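Local coordinates for protein lectin (Lotus tetragonolobus, PDB 2EIG) that probably binds L-fucose-containing sugars, as a calcium- and manganese-carrying legume seed lectin that forms a tetramer, at residues A[28-33]-A[216-221]; A[18-23]-A[39-44]. All coordinates share one frame; numbering follows the deposited sequence.

Contact 1: A[28-33]-A[216-221]; sequences LAMPTD and HDIYSW
Met30 O meets the ring edge of His216, whose ND1 donates to it over a short 2.5 Å. The oxygen lies in the plane of the imidazole and the nitrogen in the plane of the carbonyl. With chi1 at -40°, His216 CG lies beside its own backbone N; the ring beyond it, turned by chi2 of 94°, puts ND1 at Met30 O, the carbonyl of the cis peptide bond before Pro31. Met30 N donates to His216 O at 2.9 Å, a bond bent to 142° at the hydrogen. Leu28 and Ile218 exchange two straighter backbone bonds, Leu28 N to Ile218 O (2.7 Å) and Ile218 N to Leu28 O (2.8 Å). Their side chains run side by side, and Ile218 CD1 lies 3.7 Å from both Leu28 CD2 and Met30 SD. Ala29 and Asp217 form the adjoining non-hydrogen-bonded pair, with Ala29 CB 3.4 Å from Asp217 OD2. In the legume lectin sandwich this pairing sets the short strand 27-29 antiparallel to strand 214-226; Leu28, Met30 and Ile218 fill the space between the two sheets, against Ala43 and Phe204. A water molecule accepts from His216 N at 2.9 Å and has Pro31 O and Asp217 OD2 close by as acceptors. Farther out, Asp217 OD1 forms salt bridges with Arg27 and Arg215. Glu214 OE2 is hydrogen-bonded to His216 NE2, fixing the far side of the ring and probably favouring its protonated form.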
loop_
_atom_site.group_PDB
_atom_site.type_symbol
_atom_site.label_atom_id
_atom_site.label_comp_id
_atom_site.label_asym_id
_atom_site.label_seq_id
_atom_site.Cartn_x
_atom_site.Cartn_y
_atom_site.Cartn_z
ATOM N N LEU A 28 33.841 -1.333 -0.489
ATOM C CA LEU A 28 33.506 -0.529 0.654
ATOM C C LEU A 28 33.357 -1.424 1.892
ATOM O O LEU A 28 32.413 -2.209 1.997
ATOM C CB LEU A 28 32.236 0.297 0.371
ATOM C CG LEU A 28 31.647 1.016 1.605
ATOM C CD1 LEU A 28 32.668 1.924 2.360
ATOM C CD2 LEU A 28 30.430 1.808 1.112
ATOM N N ALA A 29 34.311 -1.318 2.816
ATOM C CA ALA A 29 34.343 -2.227 3.951
ATOM C C ALA A 29 33.794 -1.553 5.209
ATOM O O ALA A 29 34.203 -0.453 5.584
ATOM C CB ALA A 29 35.690 -2.739 4.185
ATOM N N MET A 30 32.862 -2.246 5.849
ATOM C CA MET A 30 32.140 -1.647 6.966
ATOM C C MET A 30 31.912 -2.793 7.945
ATOM O O MET A 30 30.865 -3.409 7.922
ATOM C CB MET A 30 30.781 -1.099 6.475
ATOM C CG MET A 30 30.908 0.009 5.418
ATOM S SD MET A 30 29.297 0.546 4.920
ATOM C CE MET A 30 28.819 1.535 6.374
ATOM N N PRO A 31 32.886 -3.059 8.806
ATOM C CA PRO A 31 34.098 -2.232 8.956
ATOM C C PRO A 31 35.290 -2.728 8.144
ATOM O O PRO A 31 35.317 -3.855 7.633
ATOM C CB PRO A 31 34.443 -2.411 10.440
ATOM C CG PRO A 31 34.129 -3.869 10.678
ATOM C CD PRO A 31 32.910 -4.208 9.731
ATOM N N THR A 32 36.279 -1.853 8.031
ATOM C CA THR A 32 37.514 -2.214 7.402
ATOM C C THR A 32 38.178 -3.422 8.133
ATOM O O THR A 32 38.682 -4.340 7.491
ATOM C CB THR A 32 38.459 -1.039 7.435
ATOM O OG1 THR A 32 39.663 -1.432 6.780
ATOM C CG2 THR A 32 38.754 -0.614 8.855
ATOM N N ASP A 33 38.135 -3.415 9.462
ATOM C CA ASP A 33 38.703 -4.505 10.223
ATOM C C ASP A 33 37.778 -4.987 11.375
ATOM O O ASP A 33 37.706 -4.375 12.420
ATOM C CB ASP A 33 40.092 -4.093 10.756
ATOM C CG ASP A 33 40.795 -5.241 11.491
ATOM O OD1 ASP A 33 41.776 -4.983 12.227
ATOM O OD2 ASP A 33 40.329 -6.387 11.339
ATOM N N HIS A 216 31.067 -6.604 6.408
ATOM C CA HIS A 216 30.033 -6.154 5.462
ATOM C C HIS A 216 30.764 -5.374 4.414
ATOM O O HIS A 216 31.228 -4.290 4.667
ATOM C CB HIS A 216 28.988 -5.247 6.115
ATOM C CG HIS A 216 28.604 -5.684 7.487
ATOM N ND1 HIS A 216 29.221 -5.185 8.607
ATOM C CD2 HIS A 216 27.715 -6.612 7.929
ATOM C CE1 HIS A 216 28.704 -5.749 9.689
ATOM N NE2 HIS A 216 27.773 -6.595 9.313
ATOM N N ASP A 217 30.908 -5.978 3.247
ATOM C CA ASP A 217 31.719 -5.409 2.193
ATOM C C ASP A 217 30.791 -5.246 1.065
ATOM O O ASP A 217 30.146 -6.211 0.609
ATOM C CB ASP A 217 32.820 -6.366 1.770
ATOM C CG ASP A 217 33.762 -6.658 2.874
ATOM O OD1 ASP A 217 34.084 -7.852 3.049
ATOM O OD2 ASP A 217 34.167 -5.700 3.576
ATOM N N ILE A 218 30.760 -4.004 0.625
ATOM C CA ILE A 218 29.907 -3.542 -0.432
ATOM C C ILE A 218 30.787 -3.363 -1.638
ATOM O O ILE A 218 31.825 -2.696 -1.570
ATOM C CB ILE A 218 29.272 -2.180 -0.044
ATOM C CG1 ILE A 218 28.513 -2.304 1.294
ATOM C CG2 ILE A 218 28.322 -1.679 -1.158
ATOM C CD1 ILE A 218 28.043 -0.949 1.835
ATOM N N TYR A 219 30.315 -3.898 -2.757
ATOM C CA TYR A 219 31.081 -3.959 -3.969
ATOM C C TYR A 219 30.730 -2.893 -4.989
ATOM O O TYR A 219 31.559 -2.539 -5.833
ATOM C CB TYR A 219 30.892 -5.316 -4.599
ATOM C CG TYR A 219 31.254 -6.416 -3.641
ATOM C CD1 TYR A 219 30.383 -7.437 -3.403
ATOM C CD2 TYR A 219 32.485 -6.390 -2.942
ATOM C CE1 TYR A 219 30.699 -8.450 -2.509
ATOM C CE2 TYR A 219 32.818 -7.389 -2.034
ATOM C CZ TYR A 219 31.921 -8.414 -1.832
ATOM O OH TYR A 219 32.239 -9.418 -0.970
ATOM N N SER A 220 29.481 -2.437 -4.951
ATOM C CA SER A 220 28.942 -1.556 -5.979
ATOM C C SER A 220 27.706 -0.883 -5.442
ATOM O O SER A 220 27.070 -1.375 -4.501
ATOM C CB SER A 220 28.612 -2.334 -7.295
ATOM O OG SER A 220 27.430 -3.128 -7.221
ATOM N N TRP A 221 27.338 0.230 -6.052
ATOM C CA TRP A 221 26.182 0.966 -5.546
ATOM C C TRP A 221 25.803 1.990 -6.580
ATOM O O TRP A 221 26.637 2.770 -7.013
ATOM C CB TRP A 221 26.526 1.630 -4.197
ATOM C CG TRP A 221 25.400 2.439 -3.556
ATOM C CD1 TRP A 221 24.056 2.173 -3.582
ATOM C CD2 TRP A 221 25.571 3.576 -2.711
ATOM N NE1 TRP A 221 23.367 3.124 -2.852
ATOM C CE2 TRP A 221 24.285 3.969 -2.269
ATOM C CE3 TRP A 221 26.704 4.291 -2.252
ATOM C CZ2 TRP A 221 24.094 5.075 -1.416
ATOM C CZ3 TRP A 221 26.513 5.385 -1.419
ATOM C CH2 TRP A 221 25.204 5.763 -1.007
HETATM O O HOH W 1 33.691 -5.459 6.396
#

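Contact 2: A[18-23]-A[39-44]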
loop_
_atom_site.group_PDB
_atom_site.type_symbol
_atom_site.label_atom_id
_atom_site.label_comp_id
_atom_site.label_asym_id
_atom_site.label_seq_id
_atom_site.Cartn_x
_atom_site.Cartn_y
_atom_site.Cartn_z
ATOM N N GLY A 18 33.490 6.554 11.281
ATOM C CA GLY A 18 33.887 5.403 12.056
ATOM C C GLY A 18 34.802 4.487 11.261
ATOM O O GLY A 18 35.784 4.933 10.630
ATOM N N ASP A 19 34.442 3.205 11.278
ATOM C CA ASP A 19 35.272 2.127 10.713
ATOM C C ASP A 19 35.068 1.860 9.236
ATOM O O ASP A 19 35.593 0.879 8.695
ATOM C CB ASP A 19 35.142 0.877 11.600
ATOM C CG ASP A 19 35.708 1.146 12.996
ATOM O OD1 ASP A 19 34.992 1.199 14.003
ATOM O OD2 ASP A 19 36.886 1.452 13.059
ATOM N N ALA A 20 34.333 2.745 8.557
ATOM C CA ALA A 20 34.133 2.557 7.126
ATOM C C ALA A 20 35.353 3.047 6.335
ATOM O O ALA A 20 35.801 4.153 6.557
ATOM C CB ALA A 20 32.877 3.276 6.648
ATOM N N LYS A 21 35.797 2.266 5.355
ATOM C CA LYS A 21 37.017 2.589 4.561
ATOM C C LYS A 21 36.909 1.945 3.211
ATOM O O LYS A 21 36.283 0.880 3.082
ATOM C CB LYS A 21 38.297 2.067 5.239
ATOM C CG LYS A 21 38.527 2.454 6.717
ATOM C CD LYS A 21 38.913 3.909 6.840
ATOM C CE LYS A 21 39.092 4.355 8.266
ATOM N NZ LYS A 21 39.242 5.826 8.150
ATOM N N ILE A 22 37.491 2.570 2.181
ATOM C CA ILE A 22 37.717 1.836 0.922
ATOM C C ILE A 22 38.767 0.771 1.273
ATOM O O ILE A 22 39.759 1.095 1.932
ATOM C CB ILE A 22 38.208 2.757 -0.256
ATOM C CG1 ILE A 22 37.237 3.921 -0.511
ATOM C CG2 ILE A 22 38.407 1.948 -1.553
ATOM C CD1 ILE A 22 35.791 3.502 -0.672
ATOM N N TRP A 23 38.517 -0.490 0.916
ATOM C CA TRP A 23 39.452 -1.605 1.196
ATOM C C TRP A 23 39.873 -2.271 -0.129
ATOM O O TRP A 23 39.575 -1.744 -1.203
ATOM C CB TRP A 23 38.918 -2.553 2.319
ATOM C CG TRP A 23 38.900 -4.099 2.139
ATOM C CD1 TRP A 23 38.221 -4.817 1.164
ATOM C CD2 TRP A 23 39.473 -5.098 3.021
ATOM N NE1 TRP A 23 38.371 -6.186 1.360
ATOM C CE2 TRP A 23 39.137 -6.389 2.479
ATOM C CE3 TRP A 23 40.250 -5.035 4.184
ATOM C CZ2 TRP A 23 39.564 -7.593 3.063
ATOM C CZ3 TRP A 23 40.680 -6.246 4.770
ATOM C CH2 TRP A 23 40.322 -7.505 4.213
ATOM N N THR A 39 32.561 -2.277 16.089
ATOM C CA THR A 39 32.744 -1.208 15.144
ATOM C C THR A 39 31.403 -0.595 14.819
ATOM O O THR A 39 30.385 -1.223 14.928
ATOM C CB THR A 39 33.442 -1.673 13.829
ATOM O OG1 THR A 39 32.608 -2.651 13.191
ATOM C CG2 THR A 39 34.847 -2.233 14.125
ATOM N N THR A 40 31.456 0.661 14.429
ATOM C CA THR A 40 30.358 1.313 13.765
ATOM C C THR A 40 30.962 2.014 12.589
ATOM O O THR A 40 31.981 2.668 12.740
ATOM C CB THR A 40 29.688 2.355 14.659
ATOM O OG1 THR A 40 29.303 1.704 15.872
ATOM C CG2 THR A 40 28.462 2.986 13.947
ATOM N N SER A 41 30.289 1.899 11.448
ATOM C CA SER A 41 30.705 2.469 10.185
ATOM C C SER A 41 29.512 3.075 9.484
ATOM O O SER A 41 28.473 2.412 9.341
ATOM C CB SER A 41 31.182 1.320 9.261
ATOM O OG SER A 41 32.271 0.643 9.863
ATOM N N HIS A 42 29.710 4.287 8.979
ATOM C CA HIS A 42 28.803 4.978 8.093
ATOM C C HIS A 42 29.550 5.278 6.811
ATOM O O HIS A 42 30.712 5.616 6.848
ATOM C CB HIS A 42 28.393 6.294 8.727
ATOM C CG HIS A 42 27.259 6.148 9.678
ATOM N ND1 HIS A 42 26.385 7.175 9.955
ATOM C CD2 HIS A 42 26.787 5.058 10.321
ATOM C CE1 HIS A 42 25.454 6.733 10.784
ATOM N NE2 HIS A 42 25.672 5.448 11.014
ATOM N N ALA A 43 28.885 5.120 5.686
ATOM C CA ALA A 43 29.439 5.535 4.399
ATOM C C ALA A 43 28.263 6.184 3.694
ATOM O O ALA A 43 27.270 5.510 3.328
ATOM C CB ALA A 43 29.958 4.339 3.603
ATOM N N LEU A 44 28.349 7.498 3.551
ATOM C CA LEU A 44 27.225 8.273 3.017
ATOM C C LEU A 44 27.614 8.848 1.685
ATOM O O LEU A 44 28.760 9.277 1.501
ATOM C CB LEU A 44 26.892 9.429 3.963
ATOM C CG LEU A 44 26.663 9.031 5.437
ATOM C CD1 LEU A 44 26.208 10.269 6.180
ATOM C CD2 LEU A 44 25.617 7.919 5.581
#
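Gly18 faces Ser41 as an antiparallel non-hydrogen-bonded pair, their CA atoms 4.7 Å apart, where strand 14-18 ends beside strand 39-50. Asp19 N donates to Thr40 O at 2.9 Å, nearly straight at the hydrogen (171°), and Gly18 CA adds a weaker CH-O approach to the same oxygen. The backbone then turns at Asp19 and heads for strand 21-23. Within this chain strand 14-18 is the outermost on its side of the curved seven-stranded sheet of the legume lectin fold, and residues 18-21 form the passage from it to the opposite sheet. The side chains of Thr39, Ser41 and, more loosely, Ala43 adjoin this passage. Ser41 OG, set beside its own backbone N by chi1 -60°, rests over the Asp19-Ala20 peptide, 3.1 Å from Asp19 C; its angle to Ala20 N is too poor for a hydrogen bond. The Asp19 side chain crosses Thr39, with Asp19 OD1 3.3 Å from Thr39 CB, while Thr39 OG1 is hydrogen-bonded to Thr208 OG1 on the adjacent strand 199-208. Ala20 CB points into the contact, 3.2 Å from His42 O. Between the two segments a single hydrogen bond is thus joined by close packing of small groups; backbone bonds to Thr32 and Ala29 also hold the chain. Gly18 has a positive phi of 60°, and a side-chain carbon there would run into Thr40 O.

Contacts 1 and 2 lie with their centres 8 Å apart and touch directly, segment 28-33 lying against both 18-23 and 39-44. Thr32 N probably donates to Asp19 O (2.9 Å) and Ala29 N to Lys21 O (3.0 Å). Met30 CE is 3.1 Å from Ser41 O and Pro31 CG 3.2 Å from Thr39 OG1. Contact 1 lies within the sheet of strand 214-226; contact 2 joins the chain entering that sheet, through strand 21-23, to strand 39-50 of the facing sheet. The His216 side chain is about 10 Å from calcium and 12 Å from manganese; the metal ligands (Glu118, Asp120, His122, Asn124, Asp127, His135) lie in neither contact.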